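Local atomic coordinates of periplasmic binding protein (Veillonella parvula, PDB entry 4MO9), a protein that probably captures a solute, perhaps an iron complex, outside the cell membrane and delivers it to a membrane transporter. Residues A[320-332]-A[341-353]. Numbering follows the deposited sequence.
Sequences EVFDAAVFEYLAK and DVDPEATLKEFYD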
loop_
_atom_site.group_PDB
_atom_site.type_symbol
_atom_site.label_atom_id
_atom_site.label_comp_id
_atom_site.label_asym_id
_atom_site.label_seq_id
_atom_site.Cartn_x
_atom_site.Cartn_y
_atom_site.Cartn_z
ATOM N N GLU A 320 -2.826 1.165 2.010
ATOM C CA GLU A 320 -2.559 2.602 2.049
ATOM C C GLU A 320 -3.799 3.436 1.788
ATOM O O GLU A 320 -4.813 2.938 1.272
ATOM C CB GLU A 320 -1.470 3.003 1.035
ATOM C CG GLU A 320 -0.044 3.089 1.611
ATOM C CD GLU A 320 0.108 4.150 2.708
ATOM O OE1 GLU A 320 -0.836 4.962 2.925
ATOM O OE2 GLU A 320 1.190 4.184 3.351
ATOM N N VAL A 321 -3.683 4.718 2.121
ATOM C CA VAL A 321 -4.792 5.652 1.992
ATOM C C VAL A 321 -5.281 5.757 0.548
ATOM O O VAL A 321 -6.468 6.020 0.316
ATOM C CB VAL A 321 -4.414 7.048 2.560
ATOM C CG1 VAL A 321 -3.272 7.674 1.731
ATOM C CG2 VAL A 321 -5.634 7.972 2.609
ATOM N N PHE A 322 -4.386 5.534 -0.423
ATOM C CA PHE A 322 -4.772 5.636 -1.825
ATOM C C PHE A 322 -5.092 4.280 -2.491
ATOM O O PHE A 322 -5.174 4.202 -3.726
ATOM C CB PHE A 322 -3.703 6.402 -2.646
ATOM C CG PHE A 322 -2.280 5.919 -2.428
ATOM C CD1 PHE A 322 -1.988 4.557 -2.331
ATOM C CD2 PHE A 322 -1.227 6.833 -2.337
ATOM C CE1 PHE A 322 -0.679 4.114 -2.130
ATOM C CE2 PHE A 322 0.086 6.398 -2.139
ATOM C CZ PHE A 322 0.359 5.035 -2.032
ATOM N N ASP A 323 -5.275 3.221 -1.696
ATOM C CA ASP A 323 -5.412 1.875 -2.278
ATOM C C ASP A 323 -6.759 1.585 -2.945
ATOM O O ASP A 323 -6.961 0.490 -3.476
ATOM C CB ASP A 323 -4.970 0.737 -1.317
ATOM C CG ASP A 323 -5.986 0.415 -0.221
ATOM O OD1 ASP A 323 -7.178 0.824 -0.271
ATOM O OD2 ASP A 323 -5.573 -0.275 0.743
ATOM N N ALA A 324 -7.664 2.564 -2.932
ATOM C CA ALA A 324 -8.921 2.428 -3.672
ATOM C C ALA A 324 -8.628 2.127 -5.135
ATOM O O ALA A 324 -9.396 1.427 -5.805
ATOM C CB ALA A 324 -9.751 3.699 -3.560
ATOM N N ALA A 325 -7.518 2.667 -5.632
ATOM C CA ALA A 325 -7.099 2.401 -7.010
ATOM C C ALA A 325 -6.800 0.920 -7.244
ATOM O O ALA A 325 -6.966 0.413 -8.365
ATOM C CB ALA A 325 -5.893 3.249 -7.376
ATOM N N VAL A 326 -6.335 0.230 -6.207
ATOM C CA VAL A 326 -6.034 -1.197 -6.338
ATOM C C VAL A 326 -7.332 -1.996 -6.404
ATOM O O VAL A 326 -7.457 -2.930 -7.202
ATOM C CB VAL A 326 -5.191 -1.710 -5.167
ATOM C CG1 VAL A 326 -4.944 -3.201 -5.308
ATOM C CG2 VAL A 326 -3.862 -0.970 -5.111
ATOM N N PHE A 327 -8.293 -1.632 -5.560
ATOM C CA PHE A 327 -9.617 -2.264 -5.595
ATOM C C PHE A 327 -10.203 -2.136 -6.999
ATOM O O PHE A 327 -10.720 -3.107 -7.559
ATOM C CB PHE A 327 -10.569 -1.609 -4.572
ATOM C CG PHE A 327 -10.425 -2.129 -3.160
ATOM C CD1 PHE A 327 -9.479 -1.584 -2.299
ATOM C CD2 PHE A 327 -11.269 -3.126 -2.677
ATOM C CE1 PHE A 327 -9.356 -2.037 -0.984
ATOM C CE2 PHE A 327 -11.157 -3.593 -1.348
ATOM C CZ PHE A 327 -10.199 -3.038 -0.499
ATOM N N GLU A 328 -10.107 -0.940 -7.575
ATOM C CA GLU A 328 -10.615 -0.696 -8.924
ATOM C C GLU A 328 -9.854 -1.482 -9.989
ATOM O O GLU A 328 -10.456 -2.069 -10.896
ATOM C CB GLU A 328 -10.555 0.797 -9.245
ATOM C CG GLU A 328 -11.530 1.660 -8.436
ATOM C CD GLU A 328 -11.518 3.101 -8.902
ATOM O OE1 GLU A 328 -10.445 3.567 -9.360
ATOM O OE2 GLU A 328 -12.576 3.767 -8.837
ATOM N N TYR A 329 -8.530 -1.506 -9.878
ATOM C CA TYR A 329 -7.706 -2.223 -10.868
ATOM C C TYR A 329 -8.001 -3.714 -10.881
ATOM O O TYR A 329 -8.085 -4.330 -11.944
ATOM C CB TYR A 329 -6.218 -2.009 -10.587
ATOM C CG TYR A 329 -5.330 -2.599 -11.659
ATOM C CD1 TYR A 329 -4.546 -3.721 -11.416
ATOM C CD2 TYR A 329 -5.287 -2.032 -12.927
ATOM C CE1 TYR A 329 -3.729 -4.256 -12.411
ATOM C CE2 TYR A 329 -4.475 -2.560 -13.930
ATOM C CZ TYR A 329 -3.703 -3.670 -13.666
ATOM O OH TYR A 329 -2.900 -4.186 -14.670
ATOM N N LEU A 330 -8.154 -4.306 -9.701
ATOM C CA LEU A 330 -8.406 -5.744 -9.635
ATOM C C LEU A 330 -9.784 -6.070 -10.209
ATOM O O LEU A 330 -9.918 -6.983 -11.013
ATOM C CB LEU A 330 -8.288 -6.256 -8.200
ATOM C CG LEU A 330 -6.885 -6.289 -7.602
ATOM C CD1 LEU A 330 -6.975 -6.535 -6.100
ATOM C CD2 LEU A 330 -6.039 -7.369 -8.278
ATOM N N ALA A 331 -10.802 -5.311 -9.812
ATOM C CA ALA A 331 -12.170 -5.574 -10.277
ATOM C C ALA A 331 -12.328 -5.347 -11.775
ATOM O O ALA A 331 -12.991 -6.131 -12.481
ATOM C CB ALA A 331 -13.160 -4.715 -9.503
ATOM N N LYS A 332 -11.718 -4.274 -12.268
ATOM C CA LYS A 332 -11.738 -3.970 -13.703
ATOM C C LYS A 332 -10.949 -5.004 -14.517
ATOM O O LYS A 332 -11.308 -5.308 -15.664
ATOM C CB LYS A 332 -11.209 -2.549 -13.952
ATOM C CG LYS A 332 -11.187 -2.088 -15.407
ATOM C CD LYS A 332 -10.666 -0.643 -15.479
ATOM C CE LYS A 332 -10.771 -0.039 -16.871
ATOM N NZ LYS A 332 -12.155 0.383 -17.234
ATOM N N ASP A 341 -16.751 2.123 -16.564
ATOM C CA ASP A 341 -16.901 3.454 -15.990
ATOM C C ASP A 341 -15.857 3.722 -14.908
ATOM O O ASP A 341 -15.905 4.754 -14.217
ATOM C CB ASP A 341 -18.319 3.631 -15.424
ATOM C CG ASP A 341 -18.648 2.624 -14.329
ATOM O OD1 ASP A 341 -17.930 1.612 -14.207
ATOM O OD2 ASP A 341 -19.632 2.844 -13.585
ATOM N N VAL A 342 -14.916 2.797 -14.752
ATOM C CA VAL A 342 -13.874 2.943 -13.741
ATOM C C VAL A 342 -12.488 3.049 -14.384
ATOM O O VAL A 342 -12.177 2.295 -15.298
ATOM C CB VAL A 342 -13.932 1.775 -12.729
ATOM C CG1 VAL A 342 -12.633 1.639 -11.975
ATOM C CG2 VAL A 342 -15.097 1.983 -11.752
ATOM N N ASP A 343 -11.667 3.989 -13.914
ATOM C CA ASP A 343 -10.311 4.173 -14.446
ATOM C C ASP A 343 -9.299 4.235 -13.300
ATOM O O ASP A 343 -9.076 5.304 -12.714
ATOM C CB ASP A 343 -10.241 5.453 -15.285
ATOM C CG ASP A 343 -8.917 5.600 -16.033
ATOM O OD1 ASP A 343 -7.881 5.063 -15.576
ATOM O OD2 ASP A 343 -8.912 6.272 -17.086
ATOM N N PRO A 344 -8.675 3.091 -12.986
ATOM C CA PRO A 344 -7.820 2.969 -11.798
ATOM C C PRO A 344 -6.600 3.885 -11.869
ATOM O O PRO A 344 -6.196 4.436 -10.836
ATOM C CB PRO A 344 -7.415 1.487 -11.795
ATOM C CG PRO A 344 -8.439 0.800 -12.688
ATOM C CD PRO A 344 -8.798 1.821 -13.724
ATOM N N GLU A 345 -6.028 4.069 -13.058
ATOM C CA GLU A 345 -4.900 4.989 -13.172
ATOM C C GLU A 345 -5.340 6.430 -12.893
ATOM O O GLU A 345 -4.644 7.183 -12.214
ATOM C CB GLU A 345 -4.211 4.899 -14.544
ATOM C CG GLU A 345 -2.788 5.447 -14.476
ATOM C CD GLU A 345 -2.163 5.723 -15.822
ATOM O OE1 GLU A 345 -2.650 5.184 -16.845
ATOM O OE2 GLU A 345 -1.171 6.486 -15.847
ATOM N N ALA A 346 -6.500 6.809 -13.416
ATOM C CA ALA A 346 -7.032 8.146 -13.177
ATOM C C ALA A 346 -7.331 8.355 -11.692
ATOM O O ALA A 346 -7.147 9.463 -11.163
ATOM C CB ALA A 346 -8.271 8.373 -14.018
ATOM N N THR A 347 -7.781 7.303 -11.008
ATOM C CA THR A 347 -8.025 7.393 -9.558
ATOM C C THR A 347 -6.747 7.704 -8.777
ATOM O O THR A 347 -6.748 8.573 -7.899
ATOM C CB THR A 347 -8.629 6.088 -9.021
ATOM O OG1 THR A 347 -9.965 5.946 -9.532
ATOM C CG2 THR A 347 -8.649 6.098 -7.495
ATOM N N LEU A 348 -5.658 6.998 -9.089
ATOM C CA LEU A 348 -4.389 7.253 -8.411
ATOM C C LEU A 348 -3.901 8.669 -8.716
ATOM O O LEU A 348 -3.561 9.428 -7.794
ATOM C CB LEU A 348 -3.327 6.211 -8.801
ATOM C CG LEU A 348 -1.993 6.273 -8.042
ATOM C CD1 LEU A 348 -2.195 6.086 -6.530
ATOM C CD2 LEU A 348 -0.999 5.256 -8.578
ATOM N N LYS A 349 -3.877 9.025 -9.999
ATOM C CA LYS A 349 -3.477 10.373 -10.423
ATOM C C LYS A 349 -4.319 11.453 -9.726
ATOM O O LYS A 349 -3.795 12.472 -9.255
ATOM C CB LYS A 349 -3.585 10.510 -11.954
ATOM C CG LYS A 349 -3.287 11.914 -12.452
ATOM C CD LYS A 349 -3.401 12.043 -13.962
ATOM C CE LYS A 349 -3.269 13.502 -14.361
ATOM N NZ LYS A 349 -2.008 14.094 -13.836
ATOM N N GLU A 350 -5.623 11.220 -9.648
ATOM C CA GLU A 350 -6.517 12.190 -9.033
ATOM C C GLU A 350 -6.248 12.318 -7.531
ATOM O O GLU A 350 -6.328 13.423 -6.977
ATOM C CB GLU A 350 -7.974 11.817 -9.300
ATOM C CG GLU A 350 -8.975 12.888 -8.907
ATOM C CD GLU A 350 -10.387 12.541 -9.334
ATOM O OE1 GLU A 350 -10.554 11.604 -10.155
ATOM O OE2 GLU A 350 -11.327 13.208 -8.846
ATOM N N PHE A 351 -5.911 11.206 -6.874
ATOM C CA PHE A 351 -5.568 11.275 -5.453
ATOM C C PHE A 351 -4.351 12.183 -5.290
ATOM O O PHE A 351 -4.326 13.049 -4.411
ATOM C CB PHE A 351 -5.301 9.887 -4.848
ATOM C CG PHE A 351 -5.044 9.926 -3.372
ATOM C CD1 PHE A 351 -6.072 9.691 -2.472
ATOM C CD2 PHE A 351 -3.782 10.230 -2.879
ATOM C CE1 PHE A 351 -5.841 9.760 -1.087
ATOM C CE2 PHE A 351 -3.543 10.309 -1.503
ATOM C CZ PHE A 351 -4.565 10.070 -0.610
ATOM N N TYR A 352 -3.342 11.992 -6.134
ATOM C CA TYR A 352 -2.181 12.888 -6.102
ATOM C C TYR A 352 -2.575 14.336 -6.401
ATOM O O TYR A 352 -2.232 15.244 -5.630
ATOM C CB TYR A 352 -1.104 12.447 -7.100
ATOM C CG TYR A 352 -0.123 11.429 -6.562
ATOM C CD1 TYR A 352 -0.488 10.096 -6.411
ATOM C CD2 TYR A 352 1.173 11.799 -6.224
ATOM C CE1 TYR A 352 0.408 9.152 -5.919
ATOM C CE2 TYR A 352 2.077 10.871 -5.721
ATOM C CZ TYR A 352 1.695 9.545 -5.581
ATOM O OH TYR A 352 2.594 8.612 -5.081
ATOM N N ASP A 353 -3.258 14.552 -7.528
ATOM C CA ASP A 353 -3.647 15.905 -7.950
ATOM C C ASP A 353 -4.433 16.642 -6.862
ATOM O O ASP A 353 -4.174 17.813 -6.576
ATOM C CB ASP A 353 -4.494 15.858 -9.229
ATOM C CG ASP A 353 -3.679 15.536 -10.482
ATOM O OD1 ASP A 353 -2.432 15.652 -10.458
ATOM O OD2 ASP A 353 -4.304 15.169 -11.501
#
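Pro-344, in the first turn of helix 344-353, pushes its ring as a knob into a hole formed by Ala-325, Glu-328, Tyr-329 and Lys-332 of helix 324-332. The two make an antiparallel helical hairpin, axes 8.5 Å apart at 172°, in a periplasmic binding protein of the TroA-like type, packed against the long helix 171-194. Packing is tight around the proline: its CG lies 3.6 Å from Tyr-329 CA, and the small Ala-325 lets the backbones come together, its CA 4.9 Å from that of Pro-344. Beside this knob, Glu-328 CB rests 3.5 Å from Val-342 CG1. The glutamate chain, extended beyond CG, carries its carboxylate across to Thr-347, whose OG1 donates to Glu-328 OE1 at 2.4 Å, shorter than a normal hydrogen bond and so doubtful in detail; Arg-184 also touches Glu-328 and weakly bonds the threonine hydroxyl. At the other end, the edge of Phe-322 turns to the face of Phe-351, planes at 86°, and Phe-322 CB lies over that ring's centre. Leu-348 CD1 covers one face of the Phe-322 ring, and Val-321 CG1 reaches Phe-351 CZ at 3.6 Å. By contrast, Asp-343 lies at the exposed end, capping its helix through Ala-346 N. At the solvent side, the partly exposed Lys-332 runs straight to CE and then bends (chi4 77°), bringing NZ within 2.7 Å of Val-342 O, nearly in line with the carbonyl bond.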